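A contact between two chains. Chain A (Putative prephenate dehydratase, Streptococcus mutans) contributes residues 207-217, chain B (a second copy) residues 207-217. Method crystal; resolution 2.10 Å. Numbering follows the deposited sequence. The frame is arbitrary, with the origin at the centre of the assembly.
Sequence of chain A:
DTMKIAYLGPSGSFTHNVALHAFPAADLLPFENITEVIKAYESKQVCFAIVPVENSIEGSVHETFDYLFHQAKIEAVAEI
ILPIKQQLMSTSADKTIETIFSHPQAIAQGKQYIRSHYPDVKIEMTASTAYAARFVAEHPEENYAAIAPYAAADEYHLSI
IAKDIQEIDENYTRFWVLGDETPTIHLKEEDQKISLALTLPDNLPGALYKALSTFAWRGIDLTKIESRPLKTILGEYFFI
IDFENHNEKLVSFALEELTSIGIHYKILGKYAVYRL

Chain A, residues 207-217: ALYKALSTFAW
Chain B 207-217: ALYKALSTFAW

Each stretch is mostly one short helix, and the two copies pack face to face, their axes 9.1 Å apart at closest approach with 136° between N-to-C directions, nearer antiparallel than parallel. Phi/psi are close to -60/-40 through most of both helices, with Phe215 phi near -80°; Ala207 before them is near -100/8. The register is reciprocal: A:Tyr209 CA lies 5.6 Å from B:Leu212 CA, and A:Leu212 CA lies 5.5 Å from B:Tyr209 CA. Positions 209, 212 and 216 direct CA-to-CB toward the partner, whereas 208 and 213 point sideways; together they bury 414 Å², both sides summed.

At the middle, the two Leu212 side chains meet end to end, A:Leu212 CD2 to B:Leu212 CD2 at 3.5 Å, both chi1 being m (-82° and -84°) with chi2 35° in A and 34° in B. Leu208, t at chi1 and p at chi2 in each chain, extends this apolar patch: A:Leu208 CD2 to B:Leu212 CD2 is 4.1 Å, and A:Leu212 CD2 to B:Leu208 CD2 is 3.9 Å. Tyr209 CB also packs on the opposing leucine, with A:Leu212 CB to B:Tyr209 CB at 3.7 Å and A:Tyr209 CB to B:Leu212 CB at 3.9 Å.

The clearest bump and platform is Ala216 on Tyr209. With chi1 p (81° and 83°) and chi2 -79°, each tyrosine presents a ring face to the partner's methyl. B:Ala216 CB sits 3.5 Å from the centroid of the A:Tyr209 ring, 12° off its normal; A:Ala216 CB sits 3.4 Å from that of B:Tyr209, 6° off. Such near-axial placement supports CH-pi contact.

No direct hydrogen bond crosses the interface. A:Ser213 OG and B:Ser213 OG, both m, remain 4.1 Å apart, each donating to its own Tyr209 O at 2.7 Å. A water bridges them, donating to A:Ser213 OG (3.1 Å from its O) and B:Ser213 OG (2.6 Å from its O), so the serines join through solvent.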

# COMPACT_ATOMS: atom_id res chain seq x y z
N ALA A 207 -4.57 9.14 -12.64
CA ALA A 207 -3.86 8.91 -13.90
C ALA A 207 -2.97 7.67 -13.85
O ALA A 207 -2.18 7.44 -14.76
CB ALA A 207 -3.01 10.13 -14.27
N LEU A 208 -3.08 6.89 -12.77
CA LEU A 208 -2.34 5.62 -12.65
C LEU A 208 -2.53 4.66 -13.82
O LEU A 208 -1.57 4.04 -14.27
CB LEU A 208 -2.71 4.91 -11.35
CG LEU A 208 -1.81 3.73 -10.96
CD1 LEU A 208 -0.32 4.12 -10.96
CD2 LEU A 208 -2.22 3.20 -9.60
N TYR A 209 -3.78 4.50 -14.25
CA TYR A 209 -4.08 3.66 -15.41
C TYR A 209 -3.20 3.98 -16.62
O TYR A 209 -2.87 3.08 -17.38
CB TYR A 209 -5.57 3.76 -15.79
CG TYR A 209 -5.95 4.97 -16.61
CD1 TYR A 209 -6.11 6.22 -16.01
CD2 TYR A 209 -6.13 4.88 -17.99
CE1 TYR A 209 -6.47 7.33 -16.75
CE2 TYR A 209 -6.47 6.00 -18.74
CZ TYR A 209 -6.64 7.21 -18.11
OH TYR A 209 -6.98 8.32 -18.84
N LYS A 210 -2.85 5.25 -16.80
CA LYS A 210 -1.93 5.66 -17.87
C LYS A 210 -0.51 5.09 -17.73
O LYS A 210 0.10 4.65 -18.71
CB LYS A 210 -1.84 7.19 -17.94
CG LYS A 210 -3.15 7.88 -18.29
CD LYS A 210 -2.92 9.33 -18.68
CE LYS A 210 -4.23 10.11 -18.67
NZ LYS A 210 -4.11 11.37 -19.43
N ALA A 211 0.01 5.11 -16.50
CA ALA A 211 1.33 4.56 -16.22
C ALA A 211 1.34 3.05 -16.47
O ALA A 211 2.26 2.51 -17.07
CB ALA A 211 1.75 4.87 -14.79
N LEU A 212 0.31 2.38 -15.97
CA LEU A 212 0.17 0.94 -16.20
C LEU A 212 -0.06 0.57 -17.67
O LEU A 212 0.49 -0.42 -18.15
CB LEU A 212 -0.97 0.38 -15.34
CG LEU A 212 -0.68 0.06 -13.86
CD1 LEU A 212 0.31 1.01 -13.17
CD2 LEU A 212 -1.98 -0.04 -13.10
N SER A 213 -0.87 1.34 -18.37
CA SER A 213 -1.10 1.10 -19.80
C SER A 213 0.19 1.23 -20.61
O SER A 213 0.38 0.53 -21.60
CB SER A 213 -2.15 2.06 -20.36
OG SER A 213 -3.41 1.84 -19.75
N THR A 214 1.05 2.16 -20.21
CA THR A 214 2.35 2.37 -20.85
C THR A 214 3.18 1.09 -20.89
O THR A 214 3.80 0.78 -21.90
CB THR A 214 3.15 3.49 -20.15
OG1 THR A 214 2.48 4.74 -20.34
CG2 THR A 214 4.56 3.60 -20.72
N PHE A 215 3.21 0.37 -19.77
CA PHE A 215 3.93 -0.90 -19.72
C PHE A 215 3.15 -2.06 -20.33
O PHE A 215 3.74 -2.93 -20.98
CB PHE A 215 4.32 -1.22 -18.27
CG PHE A 215 5.34 -0.28 -17.71
CD1 PHE A 215 4.95 0.89 -17.09
CD2 PHE A 215 6.69 -0.54 -17.88
CE1 PHE A 215 5.89 1.77 -16.59
CE2 PHE A 215 7.64 0.34 -17.38
CZ PHE A 215 7.23 1.49 -16.75
N ALA A 216 1.84 -2.08 -20.11
CA ALA A 216 0.96 -3.14 -20.61
C ALA A 216 0.99 -3.31 -22.12
O ALA A 216 1.08 -4.43 -22.62
CB ALA A 216 -0.48 -2.90 -20.14
N TRP A 217 0.87 -2.22 -22.87
CA TRP A 217 0.84 -2.36 -24.33
C TRP A 217 2.15 -2.91 -24.89
O TRP A 217 2.16 -3.52 -25.96
CB TRP A 217 0.44 -1.03 -24.98
CG TRP A 217 1.50 0.01 -25.23
CD1 TRP A 217 1.75 1.11 -24.47
CD2 TRP A 217 2.33 0.12 -26.40
NE1 TRP A 217 2.74 1.87 -25.06
CE2 TRP A 217 3.11 1.29 -26.24
CE3 TRP A 217 2.52 -0.67 -27.54
CZ2 TRP A 217 4.07 1.68 -27.18
CZ3 TRP A 217 3.47 -0.27 -28.48
CH2 TRP A 217 4.23 0.90 -28.29
N ALA B 207 -2.48 -7.67 -14.51
CA ALA B 207 -3.79 -7.40 -15.11
C ALA B 207 -4.51 -6.27 -14.39
O ALA B 207 -5.69 -6.03 -14.64
CB ALA B 207 -4.66 -8.66 -15.08
N LEU B 208 -3.80 -5.61 -13.48
CA LEU B 208 -4.32 -4.43 -12.80
C LEU B 208 -4.79 -3.34 -13.76
O LEU B 208 -5.83 -2.73 -13.55
CB LEU B 208 -3.26 -3.85 -11.86
CG LEU B 208 -3.80 -2.78 -10.90
CD1 LEU B 208 -5.02 -3.29 -10.14
CD2 LEU B 208 -2.71 -2.26 -9.95
N TYR B 209 -3.98 -3.07 -14.77
CA TYR B 209 -4.36 -2.10 -15.80
C TYR B 209 -5.74 -2.35 -16.42
O TYR B 209 -6.46 -1.40 -16.71
CB TYR B 209 -3.28 -2.04 -16.88
CG TYR B 209 -3.38 -3.10 -17.93
CD1 TYR B 209 -2.93 -4.39 -17.69
CD2 TYR B 209 -3.91 -2.82 -19.18
CE1 TYR B 209 -3.00 -5.37 -18.66
CE2 TYR B 209 -4.00 -3.79 -20.16
CZ TYR B 209 -3.54 -5.07 -19.89
OH TYR B 209 -3.62 -6.05 -20.85
N LYS B 210 -6.11 -3.61 -16.62
CA LYS B 210 -7.44 -3.95 -17.12
C LYS B 210 -8.53 -3.51 -16.15
O LYS B 210 -9.56 -2.99 -16.56
CB LYS B 210 -7.59 -5.46 -17.35
CG LYS B 210 -6.65 -6.05 -18.38
CD LYS B 210 -7.15 -7.43 -18.80
CE LYS B 210 -6.07 -8.23 -19.50
NZ LYS B 210 -6.29 -8.20 -20.98
N ALA B 211 -8.29 -3.74 -14.87
CA ALA B 211 -9.23 -3.34 -13.84
C ALA B 211 -9.38 -1.83 -13.76
O ALA B 211 -10.48 -1.30 -13.70
CB ALA B 211 -8.81 -3.91 -12.48
N LEU B 212 -8.26 -1.11 -13.76
CA LEU B 212 -8.30 0.35 -13.75
C LEU B 212 -8.86 0.98 -15.03
O LEU B 212 -9.55 1.99 -14.96
CB LEU B 212 -6.91 0.92 -13.46
CG LEU B 212 -6.51 1.04 -11.98
CD1 LEU B 212 -7.07 -0.07 -11.11
CD2 LEU B 212 -5.00 1.15 -11.83
N SER B 213 -8.55 0.41 -16.19
CA SER B 213 -9.08 0.93 -17.46
C SER B 213 -10.60 0.90 -17.50
O SER B 213 -11.23 1.78 -18.09
CB SER B 213 -8.52 0.14 -18.65
OG SER B 213 -7.11 0.31 -18.75
N THR B 214 -11.17 -0.12 -16.88
CA THR B 214 -12.61 -0.30 -16.78
C THR B 214 -13.30 0.95 -16.22
O THR B 214 -14.33 1.39 -16.71
CB THR B 214 -12.95 -1.51 -15.90
OG1 THR B 214 -12.46 -2.71 -16.52
CG2 THR B 214 -14.43 -1.62 -15.70
N PHE B 215 -12.72 1.50 -15.16
CA PHE B 215 -13.21 2.73 -14.56
C PHE B 215 -12.73 3.96 -15.30
O PHE B 215 -13.46 4.94 -15.44
CB PHE B 215 -12.79 2.80 -13.09
CG PHE B 215 -13.48 1.80 -12.21
CD1 PHE B 215 -12.98 0.52 -12.06
CD2 PHE B 215 -14.65 2.15 -11.54
CE1 PHE B 215 -13.62 -0.40 -11.25
CE2 PHE B 215 -15.30 1.23 -10.73
CZ PHE B 215 -14.78 -0.04 -10.59
N ALA B 216 -11.47 3.91 -15.74
CA ALA B 216 -10.85 5.03 -16.45
C ALA B 216 -11.59 5.44 -17.71
O ALA B 216 -11.88 6.63 -17.89
CB ALA B 216 -9.40 4.69 -16.78
N TRP B 217 -11.90 4.49 -18.59
CA TRP B 217 -12.55 4.87 -19.85
C TRP B 217 -13.92 5.49 -19.59
O TRP B 217 -14.36 6.33 -20.37
CB TRP B 217 -12.63 3.67 -20.84
CG TRP B 217 -13.71 2.60 -20.67
CD1 TRP B 217 -13.54 1.33 -20.19
CD2 TRP B 217 -15.11 2.70 -21.02
NE1 TRP B 217 -14.74 0.64 -20.20
CE2 TRP B 217 -15.71 1.46 -20.70
CE3 TRP B 217 -15.91 3.72 -21.55
CZ2 TRP B 217 -17.07 1.21 -20.91
CZ3 TRP B 217 -17.26 3.47 -21.75
CH2 TRP B 217 -17.83 2.23 -21.43
O HOH W 1 -6.30 1.79 -20.78